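PDB 6MPR: malonate decarboxylase subunit alpha from Acinetobacter baumannii ATCC 17978, which probably transfers the acyl carrier protein from acetyl to malonate, as the alpha subunit of a malonate decarboxylase that yields acetate and carbon dioxide. Local coordinates for the interface of chains A and B. Coordinates in Å, arbitrary orientation; residue numbers count along the deposited sequence, not the author numbering. Chains: chain A/B, Malonate decarboxylase subunit alpha.

Contact 1: the interface of chains A and B. Residues chain A 409, 412, 422, 424-426; chain B 461-462.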
ATOM      1  N   LEU A 409     -19.076  -7.068   0.819  1.00 14.39           N
ATOM      2  CA  LEU A 409     -20.216  -7.268  -0.075  1.00 14.32           C
ATOM      3  C   LEU A 409     -21.488  -6.624   0.462  1.00 18.79           C
ATOM      4  O   LEU A 409     -22.352  -6.215  -0.324  1.00 18.65           O
ATOM      5  CB  LEU A 409     -20.475  -8.764  -0.288  1.00 16.51           C
ATOM      6  CG  LEU A 409     -19.539  -9.510  -1.228  1.00 19.55           C
ATOM      7  CD1 LEU A 409     -19.897 -11.003  -1.264  1.00 21.47           C
ATOM      8  CD2 LEU A 409     -19.658  -8.893  -2.614  1.00 20.51           C
ATOM      9  N   ARG A 412     -22.522  -3.319  -0.988  1.00 14.86           N
ATOM     10  CA  ARG A 412     -22.822  -3.195  -2.407  1.00 15.99           C
ATOM     11  C   ARG A 412     -24.285  -2.822  -2.646  1.00 20.00           C
ATOM     12  O   ARG A 412     -25.183  -3.224  -1.902  1.00 19.65           O
ATOM     13  CB  ARG A 412     -22.503  -4.504  -3.139  1.00 13.87           C
ATOM     14  CG  ARG A 412     -22.823  -4.469  -4.629  1.00 17.39           C
ATOM     15  CD  ARG A 412     -22.300  -5.686  -5.384  1.00 19.56           C
ATOM     16  NE  ARG A 412     -22.872  -6.953  -4.936  1.00 19.13           N
ATOM     17  CZ  ARG A 412     -22.657  -8.122  -5.540  1.00 17.13           C
ATOM     18  NH1 ARG A 412     -21.912  -8.178  -6.643  1.00 19.56           N
ATOM     19  NH2 ARG A 412     -23.199  -9.233  -5.057  1.00 19.78           N
ATOM     20  N   TYR A 422     -23.833  -7.547 -10.759  1.00 22.47           N
ATOM     21  CA  TYR A 422     -22.510  -8.096 -11.050  1.00 20.74           C
ATOM     22  C   TYR A 422     -21.509  -7.000 -11.393  1.00 21.92           C
ATOM     23  O   TYR A 422     -20.304  -7.171 -11.163  1.00 19.64           O
ATOM     24  CB  TYR A 422     -22.605  -9.122 -12.182  1.00 17.99           C
ATOM     25  CG  TYR A 422     -22.949 -10.515 -11.711  1.00 24.97           C
ATOM     26  CD1 TYR A 422     -22.067 -11.234 -10.921  1.00 22.15           C
ATOM     27  CD2 TYR A 422     -24.147 -11.117 -12.070  1.00 31.85           C
ATOM     28  CE1 TYR A 422     -22.374 -12.511 -10.488  1.00 25.23           C
ATOM     29  CE2 TYR A 422     -24.462 -12.398 -11.642  1.00 31.39           C
ATOM     30  CZ  TYR A 422     -23.573 -13.085 -10.847  1.00 33.66           C
ATOM     31  OH  TYR A 422     -23.871 -14.358 -10.421  1.00 35.97           O
ATOM     32  N   ALA A 424     -21.686  -3.934  -9.972  1.00 21.97           N
ATOM     33  CA  ALA A 424     -21.470  -3.141  -8.779  1.00 20.74           C
ATOM     34  C   ALA A 424     -20.362  -3.772  -7.938  1.00 19.48           C
ATOM     35  O   ALA A 424     -19.979  -4.925  -8.143  1.00 20.98           O
ATOM     36  CB  ALA A 424     -22.761  -3.021  -7.974  1.00 19.40           C
ATOM     37  N   ARG A 425     -19.825  -3.002  -7.005  1.00 20.88           N
ATOM     38  CA  ARG A 425     -18.780  -3.532  -6.143  1.00 18.51           C
ATOM     39  C   ARG A 425     -19.081  -3.238  -4.680  1.00 13.74           C
ATOM     40  O   ARG A 425     -19.893  -2.370  -4.334  1.00 15.06           O
ATOM     41  CB  ARG A 425     -17.403  -2.980  -6.524  1.00 23.92           C
ATOM     42  CG  ARG A 425     -17.420  -1.539  -6.973  1.00 23.16           C
ATOM     43  CD  ARG A 425     -15.990  -1.086  -7.067  1.00 24.02           C
ATOM     44  NE  ARG A 425     -15.822   0.184  -7.750  1.00 19.75           N
ATOM     45  CZ  ARG A 425     -14.629   0.750  -7.897  1.00 16.67           C
ATOM     46  NH1 ARG A 425     -13.563   0.136  -7.403  1.00 12.26           N
ATOM     47  NH2 ARG A 425     -14.502   1.901  -8.536  1.00 14.81           N
ATOM     48  N   GLY A 426     -18.430  -4.005  -3.817  1.00 14.51           N
ATOM     49  CA  GLY A 426     -18.521  -3.774  -2.396  1.00 13.98           C
ATOM     50  C   GLY A 426     -17.756  -2.526  -2.006  1.00 13.77           C
ATOM     51  O   GLY A 426     -17.179  -1.815  -2.836  1.00 14.17           O
TER
ATOM     52  N   PRO B 461     -18.944 -13.604  -6.938  1.00 22.73           N
ATOM     53  CA  PRO B 461     -20.058 -12.674  -6.700  1.00 20.58           C
ATOM     54  C   PRO B 461     -19.991 -11.409  -7.546  1.00 25.81           C
ATOM     55  O   PRO B 461     -21.034 -10.782  -7.762  1.00 20.26           O
ATOM     56  CB  PRO B 461     -19.945 -12.370  -5.200  1.00 20.41           C
ATOM     57  CG  PRO B 461     -18.484 -12.559  -4.895  1.00 29.56           C
ATOM     58  CD  PRO B 461     -18.030 -13.692  -5.780  1.00 23.32           C
ATOM     59  N   LEU B 462     -18.815 -11.019  -8.044  1.00 18.45           N
ATOM     60  CA  LEU B 462     -18.668  -9.847  -8.900  1.00 18.54           C
ATOM     61  C   LEU B 462     -18.097 -10.250 -10.248  1.00 19.60           C
ATOM     62  O   LEU B 462     -17.189 -11.085 -10.316  1.00 17.42           O
ATOM     63  CB  LEU B 462     -17.718  -8.778  -8.296  1.00 17.54           C
ATOM     64  CG  LEU B 462     -18.133  -7.847  -7.161  1.00 20.14           C
ATOM     65  CD1 LEU B 462     -18.409  -8.651  -5.909  1.00 17.03           C
ATOM     66  CD2 LEU B 462     -17.040  -6.832  -6.894  1.00 22.03           C
TER
HETATM   67  O   HOH W   1     -23.544 -11.145  -7.205  1.00 29.32           O
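One patch of a two-fold symmetric homodimer interface between copies of the alpha subunit, this contact hides about 146 Å² and would help hold the pair together if the deposited dimer is the biological one. A:Arg412 reaches B:Pro461, its NH1 giving a hydrogen bond of 3.0 Å to the backbone carbonyl O. The bond is nearly straight at the hydrogen (167°), and the oxygen lies at the edge of the guanidinium, in its plane. Seen from the carbonyl, though, the donor sits well above the plane, 48° out of it, and so misses the lone pairs. A water-bridged route runs beside it: NH2 of A:Arg412 meets water 1 at 2.9 Å, and that water is 2.6 Å from the same O of B:Pro461. One carbonyl thus takes up both ends of the guanidinium, directly and through water. The arginine leaves its backbone with CG opposite N and then bends at chi3 (62°), which swings the guanidinium toward chain B. Above one guanidinium face lies CD2 of A:Leu409. That methyl also touches CD1 of B:Leu462 at 3.5 Å, the two leucines lying alongside each other and pointing opposite ways. The other methyl of B:Leu462, CD2, packs 3.8 Å from CA of A:Arg425, while its CG rests 3.6 Å from the backbone O of A:Ala424. On the far side of the carbonyl, CD1 of the A:Tyr422 ring comes to 3.4 Å from O of B:Pro461. In the fold, chain A offers helix 406-410, the end of helix 418-423 and the loop residues that follow each, whereas B:Pro461 and B:Leu462 belong to a loop beyond helix 450-458.

Contact 2: the interface of chains A and B. Residues chain A 142, 144-145, 355, 358, 393, 396; chain B 355, 359.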
ATOM      1  N   THR A 142      -0.796  10.780   4.239  1.00  9.66           N
ATOM      2  CA  THR A 142      -0.937   9.625   5.124  1.00  7.86           C
ATOM      3  C   THR A 142       0.365   8.816   5.054  1.00 10.57           C
ATOM      4  O   THR A 142       1.147   8.970   4.125  1.00 10.03           O
ATOM      5  CB  THR A 142      -2.184   8.788   4.768  1.00 10.13           C
ATOM      6  OG1 THR A 142      -2.419   7.774   5.768  1.00  9.50           O
ATOM      7  CG2 THR A 142      -2.094   8.146   3.391  1.00  8.95           C
ATOM      8  N   ILE A 144       1.733   5.715   4.505  1.00 13.31           N
ATOM      9  CA  ILE A 144       2.301   4.939   3.409  1.00  8.74           C
ATOM     10  C   ILE A 144       2.291   5.710   2.099  1.00  9.61           C
ATOM     11  O   ILE A 144       3.044   5.360   1.190  1.00  9.03           O
ATOM     12  CB  ILE A 144       1.613   3.574   3.221  1.00 10.87           C
ATOM     13  CG1 ILE A 144       0.136   3.741   2.870  1.00 10.25           C
ATOM     14  CG2 ILE A 144       1.836   2.707   4.464  1.00 14.04           C
ATOM     15  CD1 ILE A 144      -0.532   2.430   2.518  1.00 12.46           C
ATOM     16  N   GLU A 145       1.468   6.760   1.982  1.00 10.69           N
ATOM     17  CA  GLU A 145       1.615   7.696   0.865  1.00  9.94           C
ATOM     18  C   GLU A 145       2.968   8.397   0.913  1.00 11.35           C
ATOM     19  O   GLU A 145       3.658   8.524  -0.111  1.00 10.12           O
ATOM     20  CB  GLU A 145       0.463   8.711   0.899  1.00  8.01           C
ATOM     21  CG  GLU A 145       0.500   9.811  -0.151  1.00  8.43           C
ATOM     22  CD  GLU A 145      -0.547  10.891   0.138  1.00 12.31           C
ATOM     23  OE1 GLU A 145      -0.803  11.735  -0.750  1.00 11.62           O
ATOM     24  OE2 GLU A 145      -1.085  10.916   1.272  1.00 11.92           O
ATOM     25  N   LEU A 355      -0.761  -1.118   4.859  1.00  8.83           N
ATOM     26  CA  LEU A 355      -1.246  -1.710   3.611  1.00 12.97           C
ATOM     27  C   LEU A 355      -2.386  -2.695   3.873  1.00  9.64           C
ATOM     28  O   LEU A 355      -3.415  -2.672   3.181  1.00 10.54           O
ATOM     29  CB  LEU A 355      -0.101  -2.409   2.881  1.00 12.49           C
ATOM     30  CG  LEU A 355      -0.370  -2.702   1.405  1.00 29.58           C
ATOM     31  CD1 LEU A 355      -0.705  -1.409   0.645  1.00 25.25           C
ATOM     32  CD2 LEU A 355       0.834  -3.406   0.795  1.00 38.22           C
ATOM     33  N   GLN A 358      -5.588  -1.000   4.630  1.00 10.17           N
ATOM     34  CA  GLN A 358      -6.316  -0.527   3.455  1.00 10.17           C
ATOM     35  C   GLN A 358      -6.997  -1.677   2.710  1.00  9.92           C
ATOM     36  O   GLN A 358      -8.198  -1.627   2.425  1.00 11.61           O
ATOM     37  CB  GLN A 358      -5.369   0.202   2.496  1.00  9.97           C
ATOM     38  CG  GLN A 358      -6.084   0.469   1.162  1.00 11.24           C
ATOM     39  CD  GLN A 358      -5.191   1.017   0.067  1.00 17.94           C
ATOM     40  OE1 GLN A 358      -5.624   1.121  -1.078  1.00 20.26           O
ATOM     41  NE2 GLN A 358      -3.961   1.382   0.406  1.00 23.03           N
ATOM     42  N   ASN A 393      -5.515   6.712   5.026  1.00 10.42           N
ATOM     43  CA  ASN A 393      -5.329   5.405   4.409  1.00  8.20           C
ATOM     44  C   ASN A 393      -6.293   4.378   4.987  1.00 10.53           C
ATOM     45  O   ASN A 393      -6.781   3.501   4.269  1.00 12.22           O
ATOM     46  CB  ASN A 393      -3.886   4.946   4.594  1.00  8.72           C
ATOM     47  CG  ASN A 393      -3.647   3.552   4.041  1.00 10.25           C
ATOM     48  OD1 ASN A 393      -3.731   3.335   2.831  1.00 11.35           O
ATOM     49  ND2 ASN A 393      -3.371   2.596   4.931  1.00  9.21           N
ATOM     50  N   HIS A 396     -10.817   5.215   3.968  1.00  8.19           N
ATOM     51  CA  HIS A 396     -11.363   5.409   2.636  1.00  8.93           C
ATOM     52  C   HIS A 396     -11.762   4.059   2.058  1.00 12.12           C
ATOM     53  O   HIS A 396     -11.315   3.001   2.511  1.00 13.10           O
ATOM     54  CB  HIS A 396     -10.363   6.121   1.709  1.00 15.28           C
ATOM     55  CG  HIS A 396      -9.241   5.242   1.244  1.00 12.16           C
ATOM     56  ND1 HIS A 396      -8.065   5.103   1.952  1.00 10.83           N
ATOM     57  CD2 HIS A 396      -9.114   4.458   0.146  1.00 10.33           C
ATOM     58  CE1 HIS A 396      -7.272   4.253   1.321  1.00  8.51           C
ATOM     59  NE2 HIS A 396      -7.877   3.858   0.216  1.00 10.06           N
TER
ATOM     60  N   LEU B 355       3.024   0.212  -4.565  1.00 10.71           N
ATOM     61  CA  LEU B 355       2.518   1.213  -3.630  1.00 12.84           C
ATOM     62  C   LEU B 355       2.751   2.616  -4.158  1.00  8.92           C
ATOM     63  O   LEU B 355       1.853   3.464  -4.106  1.00  9.59           O
ATOM     64  CB  LEU B 355       3.186   1.048  -2.271  1.00  8.42           C
ATOM     65  CG  LEU B 355       2.574   1.886  -1.153  1.00 24.07           C
ATOM     66  CD1 LEU B 355       1.144   1.463  -0.824  1.00 25.98           C
ATOM     67  CD2 LEU B 355       3.466   1.849   0.082  1.00 31.46           C
ATOM     68  N   TYR B 359       0.029   5.604  -4.884  1.00  8.29           N
ATOM     69  CA  TYR B 359      -0.020   6.809  -4.071  1.00  9.28           C
ATOM     70  C   TYR B 359       0.866   7.941  -4.552  1.00 10.97           C
ATOM     71  O   TYR B 359       0.644   9.082  -4.134  1.00 12.50           O
ATOM     72  CB  TYR B 359       0.404   6.492  -2.631  1.00  7.39           C
ATOM     73  CG  TYR B 359      -0.730   6.182  -1.683  1.00 10.68           C
ATOM     74  CD1 TYR B 359      -1.668   7.147  -1.353  1.00 10.14           C
ATOM     75  CD2 TYR B 359      -0.843   4.932  -1.106  1.00  9.09           C
ATOM     76  CE1 TYR B 359      -2.698   6.877  -0.479  1.00  7.99           C
ATOM     77  CE2 TYR B 359      -1.881   4.641  -0.202  1.00 10.89           C
ATOM     78  CZ  TYR B 359      -2.803   5.625   0.095  1.00 11.10           C
ATOM     79  OH  TYR B 359      -3.830   5.382   0.972  1.00 11.13           O
TER
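B:Tyr359 pushes its ring into a pocket of chain A, with B:Leu355 one helical turn earlier beside it; both belong to helix 350-359 of this malonate decarboxylase alpha-subunit family member. The polar contact lies at the phenol end. OH of B:Tyr359 donates a hydrogen bond of 2.8 Å to the amide oxygen OD1 of A:Asn393, arriving in the carbonyl plane on a lone pair at a C=O...donor angle of 122°. The amide and ring planes are turned 57° apart. CE1 of A:His396 also approaches the hydroxyl, at 3.6 Å.

One face of the ring lies on the start of helix 143-149. Beneath its CD1 side, CB of A:Glu145 reaches CD1 of B:Tyr359 at 3.5 Å, the glutamate stem running across the ring. A:Glu145 is extended, CG lying opposite N (chi1 177°), and its carboxylate turns back to its own chain: OE2 accepts the backbone N-H of A:Thr142 at 3.0 Å, on the anti side, tilted somewhat from the carboxylate plane. That bond should steady the aliphatic part of the glutamate that meets the ring. On the same face, toward the CE2 rim, CD1 of A:Ile144 touches CE2 of the tyrosine at 3.8 Å.

Among the aliphatic groups, CD1 of A:Ile144 also reaches CD1 of B:Leu355 at 3.9 Å. A:Leu355 and B:Leu355 meet through their CD1 methyls, 3.7 Å apart, near the two-fold axis.

About 23 Å separates the C-alpha centres of contact 1 and contact 2, two patches of one two-fold interface between the same chains. They share no residues, and each has a twin with the chains exchanged. Contact 1 is made by loops and short helices late in the sequence, contact 2 by the paired helices 350-359 together with helix 143-149, helix 391-394 and adjoining loop residues. Chain A therefore meets chain B through segments far apart in sequence, and contact 2 lies nearer the axis at its leucine pair. Spacing the patches this way should resist rocking of one subunit against the other.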